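Local coordinates for HIGH potential IRON sulfur protein (Ectothiorhodospira shaposhnikovii, PDB 1HPI), which carries electrons in anaerobic electron transport of photosynthetic purple bacteria, using a single high-potential [4Fe-4S] cluster, at residues Q32-C37 / K57-N62; Q12-R17 / W64-V69. All coordinates share one frame; numbering follows the deposited sequence.

Contact 1. Residues Q32-C37 / K57-N62. With SF4 (iron/sulfur cluster), chain B.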
ATOM      1  N   GLN A  32      -2.655   9.036  -5.123  1.00  8.68           N
ATOM      2  CA  GLN A  32      -3.072   8.063  -4.126  1.00 10.49           C
ATOM      3  C   GLN A  32      -1.857   7.248  -3.712  1.00 12.87           C
ATOM      4  O   GLN A  32      -1.153   6.708  -4.570  1.00  9.53           O
ATOM      5  CB  GLN A  32      -4.104   7.077  -4.710  1.00 11.41           C
ATOM      6  CG  GLN A  32      -5.394   7.746  -5.222  1.00 10.14           C
ATOM      7  CD  GLN A  32      -6.367   6.774  -5.877  1.00 10.34           C
ATOM      8  OE1 GLN A  32      -6.048   5.610  -6.167  1.00 12.49           O
ATOM      9  NE2 GLN A  32      -7.578   7.258  -6.131  1.00 16.16           N
ATOM     10  N   THR A  33      -1.615   7.148  -2.406  1.00  7.95           N
ATOM     11  CA  THR A  33      -0.495   6.384  -1.879  1.00  7.27           C
ATOM     12  C   THR A  33      -0.914   5.771  -0.548  1.00  6.84           C
ATOM     13  O   THR A  33      -1.938   6.153   0.029  1.00  5.81           O
ATOM     14  CB  THR A  33       0.781   7.226  -1.622  1.00 10.09           C
ATOM     15  OG1 THR A  33       0.498   8.177  -0.619  1.00 12.62           O
ATOM     16  CG2 THR A  33       1.272   7.913  -2.893  1.00  9.61           C
ATOM     17  N   CYS A  34      -0.100   4.830  -0.059  1.00  6.93           N
ATOM     18  CA  CYS A  34      -0.416   4.205   1.203  1.00  7.29           C
ATOM     19  C   CYS A  34      -0.468   5.303   2.251  1.00 16.59           C
ATOM     20  O   CYS A  34      -1.326   5.318   3.129  1.00  7.36           O
ATOM     21  CB  CYS A  34       0.643   3.163   1.608  1.00  4.28           C
ATOM     22  SG  CYS A  34       0.625   1.725   0.527  1.00  7.82           S
ATOM     23  N   LEU A  35       0.477   6.234   2.136  1.00 10.36           N
ATOM     24  CA  LEU A  35       0.553   7.340   3.070  1.00 11.76           C
ATOM     25  C   LEU A  35      -0.769   8.066   3.270  1.00 20.82           C
ATOM     26  O   LEU A  35      -1.093   8.465   4.390  1.00 13.59           O
ATOM     27  CB  LEU A  35       1.742   8.277   2.783  1.00  9.30           C
ATOM     28  CG  LEU A  35       2.102   9.219   3.936  1.00 19.77           C
ATOM     29  CD1 LEU A  35       2.446   8.458   5.212  1.00 19.21           C
ATOM     30  CD2 LEU A  35       3.299  10.059   3.522  1.00 27.11           C
ATOM     31  N   ASN A  36      -1.555   8.246   2.212  1.00 10.76           N
ATOM     32  CA  ASN A  36      -2.823   8.929   2.395  1.00 11.62           C
ATOM     33  C   ASN A  36      -4.029   7.981   2.384  1.00 13.13           C
ATOM     34  O   ASN A  36      -5.173   8.382   2.157  1.00  9.93           O
ATOM     35  CB  ASN A  36      -2.992  10.097   1.412  1.00 10.51           C
ATOM     36  CG  ASN A  36      -2.876   9.691  -0.048  1.00 12.98           C
ATOM     37  OD1 ASN A  36      -3.100   8.532  -0.421  1.00 11.87           O
ATOM     38  ND2 ASN A  36      -2.548  10.661  -0.895  1.00 31.51           N
ATOM     39  N   CYS A  37      -3.763   6.701   2.638  1.00  8.62           N
ATOM     40  CA  CYS A  37      -4.796   5.685   2.660  1.00  7.10           C
ATOM     41  C   CYS A  37      -5.332   5.453   4.066  1.00 10.95           C
ATOM     42  O   CYS A  37      -4.579   5.336   5.018  1.00  7.84           O
ATOM     43  CB  CYS A  37      -4.230   4.355   2.120  1.00  8.58           C
ATOM     44  SG  CYS A  37      -5.419   2.986   2.117  1.00  7.54           S
ATOM     45  N   LYS A  57       2.448  -7.310   8.299  1.00 12.88           N
ATOM     46  CA  LYS A  57       3.368  -6.753   7.330  1.00 14.08           C
ATOM     47  C   LYS A  57       3.479  -5.248   7.365  1.00 12.46           C
ATOM     48  O   LYS A  57       2.589  -4.571   7.867  1.00 12.59           O
ATOM     49  CB  LYS A  57       2.718  -6.810   5.966  1.00 15.12           C
ATOM     50  CG  LYS A  57       2.580  -8.200   5.423  1.00 16.62           C
ATOM     51  CD  LYS A  57       3.814  -9.012   5.683  1.00 19.64           C
ATOM     52  CE  LYS A  57       3.732 -10.303   4.908  1.00 30.74           C
ATOM     53  NZ  LYS A  57       4.713 -11.293   5.364  1.00 47.28           N
ATOM     54  N   LEU A  58       4.584  -4.760   6.801  1.00  8.71           N
ATOM     55  CA  LEU A  58       4.858  -3.336   6.689  1.00  6.68           C
ATOM     56  C   LEU A  58       4.735  -3.032   5.198  1.00  8.28           C
ATOM     57  O   LEU A  58       5.304  -3.760   4.377  1.00  7.90           O
ATOM     58  CB  LEU A  58       6.283  -2.913   7.101  1.00  9.43           C
ATOM     59  CG  LEU A  58       6.569  -3.087   8.586  1.00 16.50           C
ATOM     60  CD1 LEU A  58       8.024  -2.712   8.855  1.00 17.92           C
ATOM     61  CD2 LEU A  58       5.642  -2.189   9.393  1.00 14.67           C
ATOM     62  N   VAL A  59       4.006  -1.979   4.828  1.00  8.63           N
ATOM     63  CA  VAL A  59       3.869  -1.628   3.418  1.00  7.75           C
ATOM     64  C   VAL A  59       4.611  -0.320   3.164  1.00 11.95           C
ATOM     65  O   VAL A  59       4.870   0.436   4.105  1.00 10.40           O
ATOM     66  CB  VAL A  59       2.424  -1.536   2.941  1.00  8.43           C
ATOM     67  CG1 VAL A  59       1.726  -2.863   3.233  1.00 13.06           C
ATOM     68  CG2 VAL A  59       1.705  -0.384   3.629  1.00  6.67           C
ATOM     69  N   SER A  60       4.952  -0.063   1.906  1.00  5.08           N
ATOM     70  CA  SER A  60       5.651   1.147   1.521  1.00  6.20           C
ATOM     71  C   SER A  60       4.755   2.383   1.596  1.00 12.67           C
ATOM     72  O   SER A  60       3.664   2.405   1.025  1.00  6.93           O
ATOM     73  CB  SER A  60       6.145   0.952   0.099  1.00  7.36           C
ATOM     74  OG  SER A  60       6.630   2.183  -0.401  1.00  9.86           O
ATOM     75  N   ALA A  61       5.189   3.437   2.294  1.00  8.87           N
ATOM     76  CA  ALA A  61       4.376   4.643   2.382  1.00 14.11           C
ATOM     77  C   ALA A  61       4.095   5.234   0.993  1.00 11.32           C
ATOM     78  O   ALA A  61       3.111   5.941   0.754  1.00 10.24           O
ATOM     79  CB  ALA A  61       5.060   5.672   3.268  1.00 11.46           C
ATOM     80  N   ASN A  62       4.976   4.940   0.050  1.00  5.14           N
ATOM     81  CA  ASN A  62       4.787   5.461  -1.295  1.00  8.49           C
ATOM     82  C   ASN A  62       4.107   4.477  -2.229  1.00 11.83           C
ATOM     83  O   ASN A  62       4.062   4.724  -3.434  1.00 10.37           O
ATOM     84  CB  ASN A  62       6.131   5.774  -1.970  1.00 15.15           C
ATOM     85  CG  ASN A  62       7.009   6.623  -1.096  1.00 27.58           C
ATOM     86  OD1 ASN A  62       8.093   6.192  -0.682  1.00 55.85           O
ATOM     87  ND2 ASN A  62       6.531   7.827  -0.803  1.00 26.61           N
TER
HETATM   88 FE1  SF4 B  80      -1.400   0.842   0.919  1.00  8.54          FE
HETATM   89 FE2  SF4 B  80      -4.012   1.365   1.555  1.00 10.35          FE
HETATM   90 FE3  SF4 B  80      -2.713  -0.806   2.605  1.00  9.58          FE
HETATM   91 FE4  SF4 B  80      -3.312  -0.746  -0.055  1.00  8.32          FE
HETATM   92  S1  SF4 B  80      -4.777  -0.707   1.654  1.00  8.26           S
HETATM   93  S2  SF4 B  80      -1.357  -1.383   0.861  1.00  8.80           S
HETATM   94  S3  SF4 B  80      -3.095   1.420  -0.491  1.00  7.13           S
HETATM   95  S4  SF4 B  80      -2.182   1.368   2.920  1.00  8.22           S

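Contact 2. Residues Q12-R17 / W64-V69. With SF4 (iron/sulfur cluster), chain B.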
ATOM      1  N   GLN A  12      -0.037  -9.661  -4.578  1.00 10.59           N
ATOM      2  CA  GLN A  12      -0.524  -9.822  -5.932  1.00  7.77           C
ATOM      3  C   GLN A  12      -2.023  -9.725  -6.019  1.00 10.83           C
ATOM      4  O   GLN A  12      -2.538  -9.123  -6.949  1.00 10.54           O
ATOM      5  CB  GLN A  12      -0.018 -11.144  -6.513  1.00 10.09           C
ATOM      6  CG  GLN A  12       1.515 -11.044  -6.680  1.00 13.38           C
ATOM      7  CD  GLN A  12       2.168 -12.312  -7.180  1.00 58.15           C
ATOM      8  OE1 GLN A  12       3.003 -12.277  -8.095  1.00 57.60           O
ATOM      9  NE2 GLN A  12       1.810 -13.434  -6.566  1.00 30.01           N
ATOM     10  N   ALA A  13      -2.706 -10.315  -5.042  1.00 10.60           N
ATOM     11  CA  ALA A  13      -4.156 -10.292  -5.019  1.00  8.97           C
ATOM     12  C   ALA A  13      -4.724  -8.885  -5.038  1.00 11.16           C
ATOM     13  O   ALA A  13      -5.802  -8.650  -5.577  1.00 12.06           O
ATOM     14  CB  ALA A  13      -4.698 -11.063  -3.828  1.00  8.65           C
ATOM     15  N   LEU A  14      -3.993  -7.951  -4.432  1.00  9.11           N
ATOM     16  CA  LEU A  14      -4.416  -6.565  -4.369  1.00  6.82           C
ATOM     17  C   LEU A  14      -3.621  -5.674  -5.320  1.00  8.58           C
ATOM     18  O   LEU A  14      -3.709  -4.457  -5.258  1.00  7.97           O
ATOM     19  CB  LEU A  14      -4.313  -6.058  -2.928  1.00  9.27           C
ATOM     20  CG  LEU A  14      -5.357  -6.741  -2.051  1.00  9.30           C
ATOM     21  CD1 LEU A  14      -5.233  -6.257  -0.613  1.00 12.89           C
ATOM     22  CD2 LEU A  14      -6.763  -6.468  -2.588  1.00  9.54           C
ATOM     23  N   GLU A  15      -2.845  -6.292  -6.204  1.00  8.38           N
ATOM     24  CA  GLU A  15      -2.042  -5.555  -7.172  1.00  9.87           C
ATOM     25  C   GLU A  15      -1.190  -4.491  -6.523  1.00  9.34           C
ATOM     26  O   GLU A  15      -1.024  -3.378  -7.011  1.00 12.16           O
ATOM     27  CB  GLU A  15      -2.938  -5.003  -8.285  1.00 11.50           C
ATOM     28  CG  GLU A  15      -3.555  -6.236  -8.961  1.00 22.24           C
ATOM     29  CD  GLU A  15      -4.156  -5.919 -10.281  1.00 55.49           C
ATOM     30  OE1 GLU A  15      -3.264  -5.530 -11.162  1.00 34.13           O
ATOM     31  OE2 GLU A  15      -5.352  -6.007 -10.485  1.00 24.93           O
ATOM     32  N   TYR A  16      -0.644  -4.867  -5.389  1.00 10.33           N
ATOM     33  CA  TYR A  16       0.183  -3.952  -4.638  1.00  9.04           C
ATOM     34  C   TYR A  16       1.537  -3.646  -5.268  1.00  8.86           C
ATOM     35  O   TYR A  16       2.185  -4.517  -5.828  1.00  9.93           O
ATOM     36  CB  TYR A  16       0.405  -4.527  -3.222  1.00  9.18           C
ATOM     37  CG  TYR A  16       1.510  -3.827  -2.448  1.00  6.65           C
ATOM     38  CD1 TYR A  16       1.204  -2.708  -1.674  1.00  9.03           C
ATOM     39  CD2 TYR A  16       2.833  -4.271  -2.487  1.00  8.07           C
ATOM     40  CE1 TYR A  16       2.194  -2.041  -0.955  1.00  8.84           C
ATOM     41  CE2 TYR A  16       3.841  -3.623  -1.771  1.00  7.06           C
ATOM     42  CZ  TYR A  16       3.511  -2.499  -1.010  1.00  6.74           C
ATOM     43  OH  TYR A  16       4.482  -1.835  -0.301  1.00  7.36           O
ATOM     44  N   ARG A  17       1.976  -2.395  -5.154  1.00  6.61           N
ATOM     45  CA  ARG A  17       3.270  -1.949  -5.659  1.00 10.92           C
ATOM     46  C   ARG A  17       3.922  -1.084  -4.584  1.00 10.13           C
ATOM     47  O   ARG A  17       3.238  -0.300  -3.939  1.00  7.78           O
ATOM     48  CB  ARG A  17       3.217  -1.054  -6.884  1.00  3.72           C
ATOM     49  CG  ARG A  17       2.659  -1.748  -8.106  1.00 10.25           C
ATOM     50  CD  ARG A  17       3.465  -2.952  -8.568  1.00 20.37           C
ATOM     51  NE  ARG A  17       2.654  -3.712  -9.513  1.00 89.91           N
ATOM     52  CZ  ARG A  17       2.001  -4.824  -9.186  1.00100.00           C
ATOM     53  NH1 ARG A  17       2.060  -5.334  -7.963  1.00100.00           N
ATOM     54  NH2 ARG A  17       1.274  -5.457 -10.100  1.00100.00           N
ATOM     55  N   TRP A  64       0.817   1.475  -3.233  1.00  6.38           N
ATOM     56  CA  TRP A  64      -0.596   1.505  -3.566  1.00  7.16           C
ATOM     57  C   TRP A  64      -1.111   0.098  -3.816  1.00  7.57           C
ATOM     58  O   TRP A  64      -0.339  -0.771  -4.189  1.00  9.31           O
ATOM     59  CB  TRP A  64      -0.771   2.290  -4.897  1.00  5.93           C
ATOM     60  CG  TRP A  64      -2.198   2.499  -5.313  1.00  7.70           C
ATOM     61  CD1 TRP A  64      -2.978   3.550  -4.976  1.00 10.33           C
ATOM     62  CD2 TRP A  64      -3.002   1.657  -6.151  1.00  9.67           C
ATOM     63  NE1 TRP A  64      -4.224   3.417  -5.532  1.00  9.84           N
ATOM     64  CE2 TRP A  64      -4.267   2.265  -6.267  1.00  9.42           C
ATOM     65  CE3 TRP A  64      -2.773   0.454  -6.806  1.00  6.51           C
ATOM     66  CZ2 TRP A  64      -5.295   1.691  -7.025  1.00 13.96           C
ATOM     67  CZ3 TRP A  64      -3.785  -0.111  -7.548  1.00  7.00           C
ATOM     68  CH2 TRP A  64      -5.032   0.498  -7.659  1.00  1.93           C
ATOM     69  N   CYS A  65      -2.403  -0.122  -3.635  1.00  8.95           N
ATOM     70  CA  CYS A  65      -3.032  -1.403  -3.886  1.00  8.20           C
ATOM     71  C   CYS A  65      -4.486  -1.072  -4.172  1.00  8.75           C
ATOM     72  O   CYS A  65      -4.934   0.053  -3.912  1.00  4.80           O
ATOM     73  CB  CYS A  65      -2.869  -2.492  -2.798  1.00  3.13           C
ATOM     74  SG  CYS A  65      -4.041  -2.333  -1.426  1.00  7.35           S
ATOM     75  N   THR A  66      -5.219  -2.040  -4.704  1.00  9.41           N
ATOM     76  CA  THR A  66      -6.628  -1.854  -5.045  1.00 10.28           C
ATOM     77  C   THR A  66      -7.546  -1.515  -3.877  1.00 11.82           C
ATOM     78  O   THR A  66      -8.661  -1.017  -4.077  1.00  9.30           O
ATOM     79  CB  THR A  66      -7.190  -3.019  -5.888  1.00  6.53           C
ATOM     80  OG1 THR A  66      -7.150  -4.218  -5.129  1.00  6.81           O
ATOM     81  CG2 THR A  66      -6.421  -3.189  -7.192  1.00  6.41           C
ATOM     82  N   ALA A  67      -7.090  -1.785  -2.654  1.00  9.67           N
ATOM     83  CA  ALA A  67      -7.888  -1.482  -1.485  1.00 10.28           C
ATOM     84  C   ALA A  67      -7.704  -0.026  -1.053  1.00  7.21           C
ATOM     85  O   ALA A  67      -8.223   0.395  -0.021  1.00  7.87           O
ATOM     86  CB  ALA A  67      -7.637  -2.444  -0.335  1.00  6.98           C
ATOM     87  N   TRP A  68      -6.972   0.775  -1.827  1.00  8.59           N
ATOM     88  CA  TRP A  68      -6.789   2.172  -1.450  1.00 11.85           C
ATOM     89  C   TRP A  68      -8.110   2.907  -1.239  1.00 17.13           C
ATOM     90  O   TRP A  68      -9.045   2.814  -2.041  1.00  7.27           O
ATOM     91  CB  TRP A  68      -5.959   2.950  -2.486  1.00  5.60           C
ATOM     92  CG  TRP A  68      -5.680   4.336  -2.005  1.00  9.08           C
ATOM     93  CD1 TRP A  68      -4.583   4.735  -1.318  1.00  7.13           C
ATOM     94  CD2 TRP A  68      -6.507   5.493  -2.158  1.00 11.91           C
ATOM     95  NE1 TRP A  68      -4.670   6.074  -1.024  1.00  6.66           N
ATOM     96  CE2 TRP A  68      -5.834   6.566  -1.529  1.00 10.45           C
ATOM     97  CE3 TRP A  68      -7.742   5.735  -2.770  1.00 10.73           C
ATOM     98  CZ2 TRP A  68      -6.377   7.854  -1.505  1.00 13.79           C
ATOM     99  CZ3 TRP A  68      -8.274   7.010  -2.740  1.00 12.70           C
ATOM    100  CH2 TRP A  68      -7.599   8.057  -2.113  1.00  9.80           C
ATOM    101  N   VAL A  69      -8.181   3.652  -0.140  1.00 10.12           N
ATOM    102  CA  VAL A  69      -9.357   4.432   0.204  1.00  7.64           C
ATOM    103  C   VAL A  69      -8.896   5.706   0.933  1.00  9.96           C
ATOM    104  O   VAL A  69      -8.031   5.668   1.803  1.00 10.00           O
ATOM    105  CB  VAL A  69     -10.452   3.580   0.876  1.00 11.03           C
ATOM    106  CG1 VAL A  69      -9.933   2.948   2.152  1.00 15.84           C
ATOM    107  CG2 VAL A  69     -11.705   4.380   1.198  1.00 19.23           C
TER
HETATM  108 FE1  SF4 B  80      -1.400   0.842   0.919  1.00  8.54          FE
HETATM  109 FE2  SF4 B  80      -4.012   1.365   1.555  1.00 10.35          FE
HETATM  110 FE3  SF4 B  80      -2.713  -0.806   2.605  1.00  9.58          FE
HETATM  111 FE4  SF4 B  80      -3.312  -0.746  -0.055  1.00  8.32          FE
HETATM  112  S1  SF4 B  80      -4.777  -0.707   1.654  1.00  8.26           S
HETATM  113  S2  SF4 B  80      -1.357  -1.383   0.861  1.00  8.80           S
HETATM  114  S3  SF4 B  80      -3.095   1.420  -0.491  1.00  7.13           S
HETATM  115  S4  SF4 B  80      -2.182   1.368   2.920  1.00  8.22           S
HETATM  116  O   HOH W   1      -7.579  -6.551  -6.388  1.00  7.63           O

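Contact 1. Residues Q32-C37 / K57-N62
C34 and V59 meet beside the iron-sulfur cluster. The thiolate SG of C34 lies 3.9 Å from CG2 of V59. CG2, the branch between the backbone N and the carbonyl carbon of V59, does the touching. The other branch, CG1, is put anti to the carbonyl carbon by chi1 of -56° and comes near the cluster sulfide S2, so one valine touches both a ligand sulfur and the cluster. SG of C34 also lies 3.2 Å from the backbone O of S60. The same SG binds iron FE1 of SF4 at 2.2 Å. Its chi1 of -68° sets it beside the backbone N and anti to the carbonyl carbon. C37 binds iron FE2 through SG.

The backbone link is made by A61. Its O accepts from L35 N at 3.0 Å, with the donor tilted 16° from the carbonyl plane. The CB atoms of L35 and A61 pack 4.2 Å apart. T33 brings CB to 3.6 Å from A61 O, so T33 and L35 both close on this carbonyl.

N36 braces the 32-37 turn from within. Its OD1 accepts from T33 N at 2.8 Å, and the N36 side chain thereby folds back over the turn. The ring nitrogen of W68 also donates to OD1. C34 and C37, with two residues between them, form the CxxC pair of the HiPIP cluster site. On the other segment, S60 OG accepts from N62 N in an ST turn and is also bonded to H18 O.

The 57-60 strand is the middle one of a three-stranded sheet, between 2-3 and 48-50. The 32-37 loop packs where this strand ends and the chain turns away. Y40 touches both L35 and A61.

Contact 2. Residues Q12-R17 / W64-V69
L14 O takes the backbone N-H of T66 at 2.9 Å, in the plane of its carbonyl. OG1 of T66 stands 3.5 Å from the same L14 O, at best a weak bond. A water bridges T66 OG1 to A13 O. The side chains of L14 and T66 cross obliquely, with L14 CD2 3.4 Å from T66 OG1. L14 CB also packs on C65 CB at 3.8 Å.

R17 and W64 form a single antiparallel hydrogen-bonded bridge. R17 N gives to W64 O at 3.0 Å, and W64 N gives to R17 O. C65 SG binds iron FE4 of SF4 and accepts from A67 N at 3.3 Å, a bond that probably tunes the charge on the thiolate.

Y16 has CG anti to the backbone N, chi1 167°. C65 CB lies at the edge of its ring, whose CD1 is 3.8 Å from cluster sulfide S2. Y16 OH is bonded to H18 and S60. An alanine in place of Y16 would probably leave S60 N and H18 without their hydroxyl partner and open a gap beside S2.

Helix 9-13 ends here in a Schellman motif with E15 as C-prime residue. The following 14-17 backbone then runs antiparallel to the loop after strand 57-60.

How the contacts relate
From the N terminus the chain forms helix 9-13, whose last turn begins the 12-17 segment, the first half of contact 2. It then runs to 32-37, where contact 1 opens. That loop closes when strand 57-60 and the turn after it return. The chain next reaches 64-69 and closes contact 2, so contact 1 is nested inside contact 2. The smaller loop includes strand 48-50. Contact 1 ties the CxxC loop to the central strand, and contact 2 ties the helix end to the C-terminal loop. The two are joined by Q32 OE1 to W64 NE1 and by packing of C37 on W68. Both border the same cluster, and C51 supplies its fourth cysteine ligand.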